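Local coordinates for Cd1 (Flavonifractor plautii, PDB 7D39), which binds flavin mononucleotide and, as a flavone reductase of the flavodoxin family, probably reduces the ring double bond that starts flavone and flavonol breakdown in gut bacteria, at residues Gly240-Glu245 / Tyr249-Pro254; Lys27-Glu32 / Ile197-Lys202; Trp72-Met77 / Pro107-Gly112; Gln257-His260 / Leu265-Lys268; Asp16-Glu21 / Leu178-Glu183. All coordinates share one frame; numbering follows the deposited sequence.

Interaction 1 of 5, residues Gly240-Glu245 / Tyr249-Pro254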
# COMPACT_ATOMS: atom_id res chain seq x y z
N GLY A 240 -1.17 15.51 -14.91
CA GLY A 240 -0.91 16.93 -14.95
C GLY A 240 0.39 17.28 -15.62
O GLY A 240 0.69 16.79 -16.71
N GLU A 241 1.19 18.12 -14.98
CA GLU A 241 2.38 18.67 -15.62
C GLU A 241 3.50 18.82 -14.61
O GLU A 241 3.28 19.30 -13.49
CB GLU A 241 2.06 20.02 -16.27
CG GLU A 241 3.24 20.72 -16.88
CD GLU A 241 2.82 21.75 -17.92
OE1 GLU A 241 1.78 22.42 -17.71
OE2 GLU A 241 3.52 21.88 -18.94
N ILE A 242 4.70 18.43 -15.02
CA ILE A 242 5.91 18.55 -14.22
C ILE A 242 6.67 19.79 -14.69
O ILE A 242 6.91 19.95 -15.89
CB ILE A 242 6.78 17.29 -14.35
CG1 ILE A 242 6.22 16.15 -13.49
CG2 ILE A 242 8.24 17.57 -14.03
CD1 ILE A 242 6.28 16.41 -12.00
N HIS A 243 7.07 20.65 -13.76
CA HIS A 243 7.86 21.83 -14.09
C HIS A 243 9.24 21.75 -13.44
O HIS A 243 9.36 21.36 -12.28
CB HIS A 243 7.19 23.13 -13.63
CG HIS A 243 5.72 23.17 -13.92
ND1 HIS A 243 5.21 23.37 -15.18
CD2 HIS A 243 4.65 23.04 -13.09
CE1 HIS A 243 3.89 23.36 -15.12
NE2 HIS A 243 3.52 23.17 -13.87
N ASN A 244 10.26 22.14 -14.19
CA ASN A 244 11.61 22.31 -13.67
C ASN A 244 11.89 23.81 -13.56
O ASN A 244 12.20 24.48 -14.54
CB ASN A 244 12.64 21.63 -14.57
CG ASN A 244 14.05 21.78 -14.06
OD1 ASN A 244 14.32 22.62 -13.20
ND2 ASN A 244 14.96 20.98 -14.58
N GLU A 245 11.77 24.33 -12.34
CA GLU A 245 12.02 25.74 -12.07
C GLU A 245 13.42 25.85 -11.47
O GLU A 245 13.61 25.97 -10.26
CB GLU A 245 10.94 26.30 -11.14
CG GLU A 245 10.60 27.76 -11.37
CD GLU A 245 11.18 28.66 -10.30
OE1 GLU A 245 11.43 28.17 -9.18
OE2 GLU A 245 11.39 29.87 -10.57
N TYR A 249 11.66 20.70 -8.80
CA TYR A 249 10.52 20.14 -9.53
C TYR A 249 9.22 20.40 -8.77
O TYR A 249 9.18 20.39 -7.54
CB TYR A 249 10.72 18.64 -9.76
CG TYR A 249 11.95 18.30 -10.58
CD1 TYR A 249 11.93 18.38 -11.96
CD2 TYR A 249 13.13 17.90 -9.97
CE1 TYR A 249 13.03 18.07 -12.72
CE2 TYR A 249 14.24 17.58 -10.73
CZ TYR A 249 14.18 17.68 -12.10
OH TYR A 249 15.28 17.38 -12.88
N SER A 250 8.16 20.62 -9.53
CA SER A 250 6.83 20.84 -8.98
C SER A 250 5.81 20.19 -9.89
O SER A 250 6.07 19.93 -11.07
CB SER A 250 6.55 22.34 -8.85
OG SER A 250 6.87 23.01 -10.06
N PHE A 251 4.61 19.94 -9.35
CA PHE A 251 3.60 19.18 -10.08
C PHE A 251 2.25 19.88 -9.99
O PHE A 251 1.74 20.09 -8.88
CB PHE A 251 3.51 17.75 -9.53
CG PHE A 251 2.51 16.87 -10.22
CD1 PHE A 251 2.65 16.56 -11.56
CD2 PHE A 251 1.44 16.35 -9.52
CE1 PHE A 251 1.72 15.75 -12.20
CE2 PHE A 251 0.51 15.53 -10.15
CZ PHE A 251 0.66 15.23 -11.50
N THR A 252 1.68 20.24 -11.14
CA THR A 252 0.37 20.87 -11.20
C THR A 252 -0.61 19.99 -11.97
O THR A 252 -0.22 19.15 -12.79
CB THR A 252 0.44 22.26 -11.85
OG1 THR A 252 1.06 22.17 -13.13
CG2 THR A 252 1.22 23.23 -10.96
N PHE A 253 -1.89 20.22 -11.72
CA PHE A 253 -2.95 19.43 -12.34
C PHE A 253 -4.25 20.21 -12.24
O PHE A 253 -4.43 21.01 -11.31
CB PHE A 253 -3.09 18.06 -11.66
CG PHE A 253 -3.32 18.15 -10.18
CD1 PHE A 253 -4.61 18.18 -9.67
CD2 PHE A 253 -2.25 18.19 -9.30
CE1 PHE A 253 -4.82 18.25 -8.32
CE2 PHE A 253 -2.45 18.26 -7.94
CZ PHE A 253 -3.74 18.29 -7.45
N PRO A 254 -5.10 20.05 -13.22
CA PRO A 254 -6.39 20.70 -13.22
C PRO A 254 -7.10 20.17 -12.05
O PRO A 254 -7.18 18.99 -11.88
CB PRO A 254 -7.04 20.18 -14.48
CG PRO A 254 -6.29 18.98 -14.85
CD PRO A 254 -4.90 19.25 -14.42

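Interaction 2 of 5, residues Lys27-Glu32 / Ile197-Lys202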
# COMPACT_ATOMS: atom_id res chain seq x y z
N LYS A 27 5.15 2.48 22.60
CA LYS A 27 4.78 2.18 23.98
C LYS A 27 5.06 3.36 24.89
O LYS A 27 4.27 3.67 25.79
CB LYS A 27 5.50 0.93 24.49
CG LYS A 27 5.04 0.54 25.91
CD LYS A 27 5.59 -0.79 26.37
CE LYS A 27 4.54 -1.57 27.16
NZ LYS A 27 4.03 -0.82 28.33
N GLU A 28 6.19 4.05 24.66
CA GLU A 28 6.50 5.26 25.41
C GLU A 28 5.34 6.24 25.39
O GLU A 28 5.13 6.97 26.36
CB GLU A 28 7.76 5.91 24.83
CG GLU A 28 8.35 7.04 25.64
CD GLU A 28 9.53 7.67 24.93
OE1 GLU A 28 9.59 7.60 23.69
OE2 GLU A 28 10.41 8.22 25.62
N MSE A 29 4.57 6.25 24.30
CA MSE A 29 3.40 7.10 24.17
C MSE A 29 2.15 6.46 24.78
O MSE A 29 1.08 7.06 24.75
CB MSE A 29 3.14 7.41 22.70
CG MSE A 29 4.28 8.14 22.03
SE MSE A 29 4.59 9.89 22.82
CE MSE A 29 6.46 9.70 23.32
N GLY A 30 2.27 5.26 25.32
CA GLY A 30 1.16 4.62 25.99
C GLY A 30 0.42 3.58 25.19
O GLY A 30 -0.68 3.19 25.60
N ALA A 31 0.98 3.12 24.08
CA ALA A 31 0.30 2.15 23.23
C ALA A 31 0.59 0.74 23.71
O ALA A 31 1.68 0.45 24.22
CB ALA A 31 0.76 2.29 21.78
N GLU A 32 -0.40 -0.13 23.56
CA GLU A 32 -0.14 -1.56 23.58
C GLU A 32 0.47 -1.96 22.24
O GLU A 32 0.07 -1.45 21.20
CB GLU A 32 -1.45 -2.32 23.85
CG GLU A 32 -1.36 -3.84 23.83
CD GLU A 32 -2.73 -4.50 23.89
OE1 GLU A 32 -3.72 -3.81 24.26
OE2 GLU A 32 -2.84 -5.70 23.57
N ILE A 197 3.26 7.27 14.95
CA ILE A 197 2.11 6.40 14.69
C ILE A 197 1.24 6.30 15.94
O ILE A 197 0.00 6.23 15.84
CB ILE A 197 2.58 5.02 14.20
CG1 ILE A 197 1.42 4.24 13.59
CG2 ILE A 197 3.15 4.20 15.32
CD1 ILE A 197 0.76 4.93 12.40
N ALA A 198 1.84 6.33 17.12
CA ALA A 198 1.08 6.22 18.36
C ALA A 198 0.21 7.45 18.58
O ALA A 198 -0.98 7.33 18.91
CB ALA A 198 2.03 6.00 19.54
N GLU A 199 0.78 8.65 18.44
CA GLU A 199 -0.03 9.85 18.60
C GLU A 199 -1.16 9.87 17.59
O GLU A 199 -2.31 10.15 17.94
CB GLU A 199 0.83 11.11 18.45
CG GLU A 199 2.02 11.20 19.37
CD GLU A 199 1.63 11.46 20.80
OE1 GLU A 199 0.68 10.80 21.28
OE2 GLU A 199 2.25 12.34 21.44
N ALA A 200 -0.84 9.57 16.33
CA ALA A 200 -1.84 9.59 15.27
C ALA A 200 -3.03 8.71 15.60
O ALA A 200 -4.18 9.08 15.38
CB ALA A 200 -1.22 9.15 13.95
N ALA A 201 -2.76 7.51 16.13
CA ALA A 201 -3.82 6.56 16.42
C ALA A 201 -4.68 7.00 17.59
O ALA A 201 -5.82 6.53 17.72
CB ALA A 201 -3.23 5.18 16.69
N LYS A 202 -4.17 7.88 18.45
CA LYS A 202 -5.00 8.45 19.50
C LYS A 202 -6.21 9.15 18.91
O LYS A 202 -7.35 8.93 19.35
CB LYS A 202 -4.19 9.43 20.35
CG LYS A 202 -3.28 8.83 21.42
CD LYS A 202 -2.79 9.93 22.38
CE LYS A 202 -1.35 9.72 22.87
NZ LYS A 202 -1.24 8.95 24.14

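Interaction 3 of 5, residues Trp72-Met77 / Pro107-Gly112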
# COMPACT_ATOMS: atom_id res chain seq x y z
N TRP A 72 -5.23 -14.63 8.51
CA TRP A 72 -4.76 -14.36 9.86
C TRP A 72 -4.07 -13.00 9.94
O TRP A 72 -4.40 -12.17 10.79
CB TRP A 72 -3.83 -15.48 10.32
CG TRP A 72 -3.27 -15.30 11.70
CD1 TRP A 72 -3.82 -15.72 12.88
CD2 TRP A 72 -2.04 -14.65 12.04
NE1 TRP A 72 -3.01 -15.37 13.93
CE2 TRP A 72 -1.91 -14.72 13.45
CE3 TRP A 72 -1.04 -14.03 11.30
CZ2 TRP A 72 -0.81 -14.19 14.12
CZ3 TRP A 72 0.05 -13.48 11.98
CH2 TRP A 72 0.16 -13.58 13.37
N LEU A 73 -3.11 -12.76 9.05
CA LEU A 73 -2.42 -11.47 9.05
C LEU A 73 -3.41 -10.32 8.93
O LEU A 73 -3.32 -9.32 9.66
CB LEU A 73 -1.40 -11.43 7.90
CG LEU A 73 -0.57 -10.16 7.69
CD1 LEU A 73 0.20 -9.81 8.95
CD2 LEU A 73 0.38 -10.30 6.49
N LEU A 74 -4.36 -10.43 8.01
CA LEU A 74 -5.32 -9.37 7.80
C LEU A 74 -6.15 -9.11 9.05
O LEU A 74 -6.37 -7.95 9.42
CB LEU A 74 -6.22 -9.72 6.61
CG LEU A 74 -6.88 -8.52 5.98
CD1 LEU A 74 -5.80 -7.54 5.64
CD2 LEU A 74 -7.66 -8.92 4.74
N ASP A 75 -6.63 -10.17 9.71
CA ASP A 75 -7.36 -9.98 10.96
C ASP A 75 -6.54 -9.18 11.95
O ASP A 75 -7.06 -8.30 12.64
CB ASP A 75 -7.76 -11.33 11.58
CG ASP A 75 -8.79 -12.09 10.77
OD1 ASP A 75 -9.80 -11.49 10.34
OD2 ASP A 75 -8.59 -13.30 10.57
N LYS A 76 -5.24 -9.48 12.05
CA LYS A 76 -4.40 -8.75 13.00
C LYS A 76 -4.31 -7.29 12.62
O LYS A 76 -4.39 -6.41 13.49
CB LYS A 76 -2.99 -9.36 13.07
CG LYS A 76 -2.91 -10.84 13.45
CD LYS A 76 -3.44 -11.13 14.84
CE LYS A 76 -2.67 -10.38 15.89
NZ LYS A 76 -3.00 -10.92 17.24
N MSE A 77 -4.13 -7.00 11.34
CA MSE A 77 -4.02 -5.62 10.92
C MSE A 77 -5.32 -4.87 11.18
O MSE A 77 -5.30 -3.71 11.56
CB MSE A 77 -3.63 -5.54 9.46
CG MSE A 77 -2.27 -6.13 9.18
SE MSE A 77 -1.88 -6.31 7.26
CE MSE A 77 -1.10 -4.54 6.93
N PRO A 107 -8.95 -7.50 -3.38
CA PRO A 107 -10.33 -8.01 -3.31
C PRO A 107 -10.95 -7.99 -1.92
O PRO A 107 -12.12 -8.37 -1.78
CB PRO A 107 -10.18 -9.46 -3.81
CG PRO A 107 -8.92 -9.44 -4.64
CD PRO A 107 -8.02 -8.52 -3.87
N ARG A 108 -10.25 -7.57 -0.89
CA ARG A 108 -10.81 -7.59 0.45
C ARG A 108 -10.84 -6.23 1.13
O ARG A 108 -11.63 -6.04 2.06
CB ARG A 108 -10.03 -8.58 1.34
CG ARG A 108 -10.53 -10.03 1.35
CD ARG A 108 -9.50 -10.93 2.05
NE ARG A 108 -10.09 -11.81 3.05
CZ ARG A 108 -10.61 -11.41 4.21
NH1 ARG A 108 -10.64 -10.14 4.53
NH2 ARG A 108 -11.13 -12.30 5.05
N MSE A 109 -10.02 -5.29 0.69
CA MSE A 109 -9.77 -4.12 1.49
C MSE A 109 -10.07 -2.82 0.77
O MSE A 109 -9.90 -1.75 1.34
CB MSE A 109 -8.31 -4.14 1.95
CG MSE A 109 -8.03 -5.25 2.94
SE MSE A 109 -9.21 -5.09 4.47
CE MSE A 109 -7.89 -5.40 5.86
N ASP A 110 -10.52 -2.91 -0.48
CA ASP A 110 -10.77 -1.70 -1.27
C ASP A 110 -11.91 -0.91 -0.65
O ASP A 110 -13.03 -1.42 -0.53
CB ASP A 110 -11.09 -2.05 -2.71
CG ASP A 110 -11.24 -0.81 -3.58
OD1 ASP A 110 -12.36 -0.26 -3.64
OD2 ASP A 110 -10.23 -0.36 -4.16
N ARG A 111 -11.62 0.32 -0.24
CA ARG A 111 -12.60 1.07 0.55
C ARG A 111 -13.85 1.38 -0.27
O ARG A 111 -14.97 1.34 0.25
CB ARG A 111 -11.99 2.36 1.10
CG ARG A 111 -13.06 3.28 1.66
CD ARG A 111 -12.50 4.29 2.64
NE ARG A 111 -12.27 3.69 3.95
CZ ARG A 111 -13.00 3.95 5.04
NH1 ARG A 111 -12.70 3.35 6.18
NH2 ARG A 111 -14.01 4.82 4.98
N GLY A 112 -13.68 1.68 -1.55
CA GLY A 112 -14.85 1.87 -2.39
C GLY A 112 -15.75 0.65 -2.37
O GLY A 112 -16.95 0.74 -2.08

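Interaction 4 of 5, residues Gln257-His260 / Leu265-Lys268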
# COMPACT_ATOMS: atom_id res chain seq x y z
N GLN A 257 -9.23 16.90 -11.83
CA GLN A 257 -8.60 15.58 -11.73
C GLN A 257 -8.75 14.99 -10.34
O GLN A 257 -8.72 13.77 -10.18
CB GLN A 257 -7.11 15.68 -12.10
CG GLN A 257 -6.82 15.50 -13.58
CD GLN A 257 -6.89 14.04 -14.02
OE1 GLN A 257 -6.20 13.18 -13.47
NE2 GLN A 257 -7.72 13.76 -15.02
N LEU A 258 -8.90 15.84 -9.31
CA LEU A 258 -9.06 15.33 -7.95
C LEU A 258 -10.19 14.32 -7.86
O LEU A 258 -10.13 13.39 -7.05
CB LEU A 258 -9.32 16.48 -6.99
CG LEU A 258 -8.06 16.98 -6.28
CD1 LEU A 258 -8.37 18.22 -5.46
CD2 LEU A 258 -7.50 15.87 -5.42
N GLU A 259 -11.24 14.50 -8.65
CA GLU A 259 -12.33 13.54 -8.69
C GLU A 259 -11.90 12.16 -9.15
O GLU A 259 -12.61 11.18 -8.88
CB GLU A 259 -13.43 14.05 -9.64
CG GLU A 259 -14.27 15.16 -9.07
CD GLU A 259 -15.73 14.88 -9.30
OE1 GLU A 259 -16.50 14.88 -8.31
OE2 GLU A 259 -16.10 14.64 -10.46
N HIS A 260 -10.79 12.06 -9.87
CA HIS A 260 -10.34 10.79 -10.42
C HIS A 260 -9.20 10.17 -9.64
O HIS A 260 -8.85 9.01 -9.89
CB HIS A 260 -9.91 10.98 -11.88
CG HIS A 260 -11.03 11.44 -12.77
ND1 HIS A 260 -11.74 10.58 -13.57
CD2 HIS A 260 -11.58 12.67 -12.94
CE1 HIS A 260 -12.67 11.26 -14.22
NE2 HIS A 260 -12.60 12.53 -13.85
N LEU A 265 -12.35 8.32 -2.56
CA LEU A 265 -13.57 7.57 -2.83
C LEU A 265 -14.09 7.84 -4.23
O LEU A 265 -14.47 6.91 -4.95
CB LEU A 265 -14.65 7.92 -1.81
CG LEU A 265 -14.51 7.26 -0.45
CD1 LEU A 265 -15.80 7.48 0.30
CD2 LEU A 265 -14.25 5.79 -0.65
N SER A 266 -14.13 9.11 -4.63
CA SER A 266 -14.65 9.44 -5.95
C SER A 266 -13.90 8.69 -7.03
O SER A 266 -14.51 8.05 -7.90
CB SER A 266 -14.55 10.95 -6.16
OG SER A 266 -15.10 11.35 -7.40
N GLY A 267 -12.56 8.72 -6.98
CA GLY A 267 -11.78 8.03 -7.99
C GLY A 267 -11.97 6.53 -7.96
O GLY A 267 -11.97 5.88 -9.01
N LYS A 268 -12.16 5.96 -6.77
CA LYS A 268 -12.36 4.52 -6.65
C LYS A 268 -13.72 4.11 -7.20
O LYS A 268 -13.84 3.05 -7.83
CB LYS A 268 -12.21 4.09 -5.19
CG LYS A 268 -10.77 4.03 -4.69
CD LYS A 268 -10.68 3.44 -3.27
CE LYS A 268 -9.25 3.51 -2.73
NZ LYS A 268 -8.29 2.91 -3.70
O HOH W 1 -10.28 6.74 -11.31

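Interaction 5 of 5, residues Asp16-Glu21 / Leu178-Glu183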
# COMPACT_ATOMS: atom_id res chain seq x y z
N ASP A 16 13.60 -5.96 11.63
CA ASP A 16 13.03 -6.32 12.92
C ASP A 16 13.39 -5.27 13.97
O ASP A 16 12.53 -4.79 14.71
CB ASP A 16 13.54 -7.69 13.39
CG ASP A 16 12.83 -8.87 12.70
OD1 ASP A 16 12.10 -8.69 11.70
OD2 ASP A 16 13.04 -10.00 13.17
N GLY A 17 14.68 -4.93 14.05
CA GLY A 17 15.14 -3.98 15.06
C GLY A 17 14.49 -2.61 14.93
O GLY A 17 13.97 -2.07 15.90
N MSE A 18 14.49 -2.06 13.71
CA MSE A 18 13.87 -0.76 13.46
C MSE A 18 12.40 -0.81 13.79
O MSE A 18 11.82 0.14 14.34
CB MSE A 18 14.05 -0.33 12.00
CG MSE A 18 15.50 -0.19 11.61
SE MSE A 18 16.28 1.44 12.39
CE MSE A 18 15.47 2.75 11.17
N CYS A 19 11.77 -1.92 13.42
CA CYS A 19 10.36 -2.09 13.72
C CYS A 19 10.14 -2.12 15.23
O CYS A 19 9.26 -1.43 15.76
CB CYS A 19 9.84 -3.36 13.06
SG CYS A 19 8.05 -3.55 13.20
N ILE A 20 10.95 -2.89 15.95
CA ILE A 20 10.75 -2.99 17.39
C ILE A 20 11.08 -1.66 18.06
O ILE A 20 10.37 -1.22 18.97
CB ILE A 20 11.58 -4.16 17.94
CG1 ILE A 20 10.94 -5.48 17.47
CG2 ILE A 20 11.64 -4.10 19.46
CD1 ILE A 20 11.88 -6.66 17.50
N GLU A 21 12.12 -0.99 17.60
CA GLU A 21 12.43 0.35 18.10
C GLU A 21 11.25 1.30 17.89
O GLU A 21 10.98 2.16 18.73
CB GLU A 21 13.68 0.88 17.40
CG GLU A 21 14.12 2.24 17.84
CD GLU A 21 14.84 2.20 19.17
OE1 GLU A 21 14.57 3.09 20.01
OE2 GLU A 21 15.65 1.28 19.39
N LEU A 178 22.85 -1.40 6.01
CA LEU A 178 23.22 -2.72 6.49
C LEU A 178 23.68 -2.66 7.94
O LEU A 178 23.42 -3.59 8.72
CB LEU A 178 24.33 -3.32 5.63
CG LEU A 178 24.02 -3.93 4.27
CD1 LEU A 178 25.23 -4.73 3.81
CD2 LEU A 178 22.80 -4.81 4.32
N SER A 179 24.38 -1.59 8.32
CA SER A 179 24.87 -1.42 9.69
C SER A 179 24.00 -0.46 10.50
O SER A 179 24.48 0.13 11.47
CB SER A 179 26.32 -0.95 9.69
OG SER A 179 27.18 -2.00 9.27
N ILE A 180 22.71 -0.34 10.16
CA ILE A 180 21.90 0.72 10.74
C ILE A 180 21.70 0.53 12.24
O ILE A 180 21.47 1.52 12.94
CB ILE A 180 20.54 0.82 10.03
CG1 ILE A 180 19.76 2.02 10.57
CG2 ILE A 180 19.75 -0.48 10.22
CD1 ILE A 180 18.69 2.58 9.60
N LEU A 181 21.76 -0.69 12.75
CA LEU A 181 21.50 -0.87 14.17
C LEU A 181 22.63 -0.36 15.07
O LEU A 181 22.45 -0.31 16.29
CB LEU A 181 21.20 -2.34 14.47
CG LEU A 181 19.90 -2.84 13.81
CD1 LEU A 181 19.56 -4.22 14.28
CD2 LEU A 181 18.74 -1.89 14.07
N VAL A 182 23.78 0.03 14.52
CA VAL A 182 24.77 0.77 15.31
C VAL A 182 24.82 2.24 14.91
O VAL A 182 25.75 2.94 15.30
CB VAL A 182 26.17 0.14 15.23
CG1 VAL A 182 26.15 -1.28 15.76
CG2 VAL A 182 26.71 0.18 13.81
N GLU A 183 23.84 2.72 14.16
CA GLU A 183 23.76 4.12 13.77
C GLU A 183 22.69 4.78 14.64
O GLU A 183 21.50 4.71 14.32
CB GLU A 183 23.46 4.25 12.28
CG GLU A 183 24.62 3.80 11.39
CD GLU A 183 24.23 3.67 9.92
OE1 GLU A 183 23.03 3.54 9.61
OE2 GLU A 183 25.13 3.70 9.06

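Interaction 1 of 5, residues Gly240-Glu245 / Tyr249-Pro254
I242 and F251 face each other as a non-hydrogen-bonded antiparallel pair in the hairpin formed by the last two strands of the four-stranded sheet, and their face is the tightly packed one. The two side chains meet at about a right angle, with I242 CD1 3.7 Å from F251 CD1. CG of F251 is anti to the backbone N (chi1 -179°), which lays the ring beside the partner strand: F251 CD1 is 3.4 Å from E241 O. V215, P217, A231 and F224 border the same ring. Cutting F251 back to an alanine would probably open a gap beside G240 and leave I242 CD1 and F224 without their common neighbour. Toward the turn this face loosens: N244 ND2 stands 4.0 Å from Y249 CE1, while N244 OD1 bonds G247 N. The other face is the more solvent-exposed one, E241 and T252 above all; there H243 NE2 and T252 OG1 share a 2.8 Å hydrogen bond at the imidazole edge. Register thus rests on four backbone bonds, pairing E241 with T252 and H243 with S250, while apolar contact secures one face and a single polar side-chain bond spans the other.

Interaction 2 of 5, residues Lys27-Glu32 / Ile197-Lys202
The Schellman motif that ends helix 14-28 meets the last turns of helix 184-202 here, M29 resting on A198. Both helices belong to the flavodoxin-like alpha/beta domain, in which I197, A200 and A201 turn from helix 184-202 onto strands of the parallel sheet. The helix end is identified by G30, whose positive phi (100°) takes the chain out of helical geometry and whose N bonds back to K27 O. A side chain at this position would collide with the carbonyl oxygen of M29.

The apolar part of the contact is small and close: M29 CB lies 3.6 Å from A198 CB, and M29 CG 4.0 Å from the same methyl. M29 is modelled as selenomethionine. Its CG stands anti to the carbonyl carbon (chi1 -60°), and with the bend at chi2 this brings M29 SE to 3.7 Å from E199 OE2, the two side chains crossing at about a right angle.

The polar part is one hydrogen bond, from K202 NZ to M29 O at 3.1 Å, with the donor nearly along the C=O axis (166°). Beside the contact, E28 forms a salt bridge with R195 and a hydrogen bond with H191, further joining the two helices.

M29 O lies at the C-terminal end of its helix, where backbone carbonyls lack helical N-H partners, and the ammonium of K202 supplies a donor there. Its positive charge is likely to complement the negative end of the helix dipole.

Interaction 3 of 5, residues Trp72-Met77 / Pro107-Gly112
L74 has CG anti to its own N atom (chi1 -158°), which carries both methyls out from helix 70-79 toward M109 and R108. M109, a selenomethionine, bends at chi2 and meets the leucine with M109 CG and SE, each 4.1 Å from L74 CD2. M109 CE is modelled closer to L74 CD1 than two carbons can sit, so the exact place of that methyl is doubtful. R108 lies along the same leucine methyl, R108 NH1 3.2 Å and R108 CD 3.8 Å from L74 CD2, with the guanidinium oblique to it.

In the flavodoxin-like domain this joins helix 70-79 to the weakly bonded, kinked end of helix 96-109, just before D110 takes the N-cap of helix 111-124 and bonds N113 N through OD1. F105, one turn earlier, also packs on L74. Trimming L74 to an alanine would probably leave M109 and R108 without their shared neighbour, and the selenomethionine end freer to turn.

Beside this apolar centre the charges pair loosely across the helices. R108 NE has a long, weak ion pair with D71 OD1 of helix 70-79, whereas D75 OD1, 5.5 Å from R108 NH2, forms its salt bridge with R132.

Interaction 4 of 5, residues Gln257-His260 / Leu265-Lys268
E259 and H260 run beside S266 and G267 with the backbones close together, the CA atoms of H260 and G267 only 3.9 Å apart. Residues 257-259 form a short 3-10 segment, closed by a bond from H260 N to Q257 O, and residues 265-268 are the first turn of helix 265-285. H260 O lies 3.6 Å from G267 CA. A CB on G267 would come to 2.6 Å from H260 O, a clash, so the missing side chain is what allows this approach.

The side-chain bond is given by S266, whose OG is anti to the backbone N (chi1 -177°) and donates to E259 O at 2.9 Å. It reaches the oxygen in the carbonyl plane, on a lone pair, with a C=O...OG angle of 124°. G267 N is also near E259 O, but the angle is too poor for a bond; G267 N is bonded instead to T264 OG1, just before the helix.

The contact closes the short connection that carries the chain from the hairpin of strands 239-245 and 248-252 into the long helix 265-285. A water extends it by donating to both H260 O and G267 O, at 3.0 Å each. The CB of H260 is directed away from the helix, and its NE2 bonds E256 OE1. Within the first helix turn, K268 NZ bonds L162 O and H262 O, and L265 packs on R111 and I115.

Interaction 5 of 5, residues Asp16-Glu21 / Leu178-Glu183
M18 and I180 meet where helix 14-28 of the flavodoxin-like fold passes the 3-10 turn that leads into helix 184-202. The contact is apolar, and no hydrogen bond crosses it. M18, a selenomethionine bent at chi2 and chi3, crosses I180 at about a right angle, with M18 CE 3.6 Å from I180 CD1 and M18 SE 3.9 Å from the same carbon. The isoleucine has CG1 anti to the backbone N (chi1 -174°), and with an extended chi2 (156°) this presents CD1 to the selenoether. F174 touches both residues, and A190 packs on M18.

The polar bonds lie beside the apolar contact. In the turn, E183 N bonds I180 O at 2.9 Å, and E183 stands at the N-cap position of helix 184-202, with its carboxylate in a salt bridge to R186. In helix 14-28, D16 is fixed by S7, Q37 and N12, while E21 OE1 bonds H191 ND1 and so links this helix to helix 184-202.

Backbone meets side chain at G17. L181, whose side chain is about 7 Å from the bound flavin mononucleotide, leans over this glycine. Its CD2 lies 4.3 Å from G17 CA, and a CB on G17 would fall only 3.0 Å from that L181 methyl.

From the N terminus, interaction 5 opens first, in helix 14-28, and interaction 2 opens at the end of the same helix. Interaction 3 opens and closes (72-77 to 107-112) inside the loops of both. Interaction 5 then closes at 178-183 and interaction 2 at 197-202, so these two cross; together they fasten helix 14-28 to helix 184-202 and the turn before it. The later contacts follow in series. Interaction 1 closes the last hairpin of the antiparallel sheet (239-245 with 248-252), and interaction 4 the short loop into helix 265-285. F253 packs on L258 between interactions 1 and 4, while R111 and G112 of interaction 3 meet L265 and K268 of interaction 4, linking the C-terminal part to the flavodoxin-like domain.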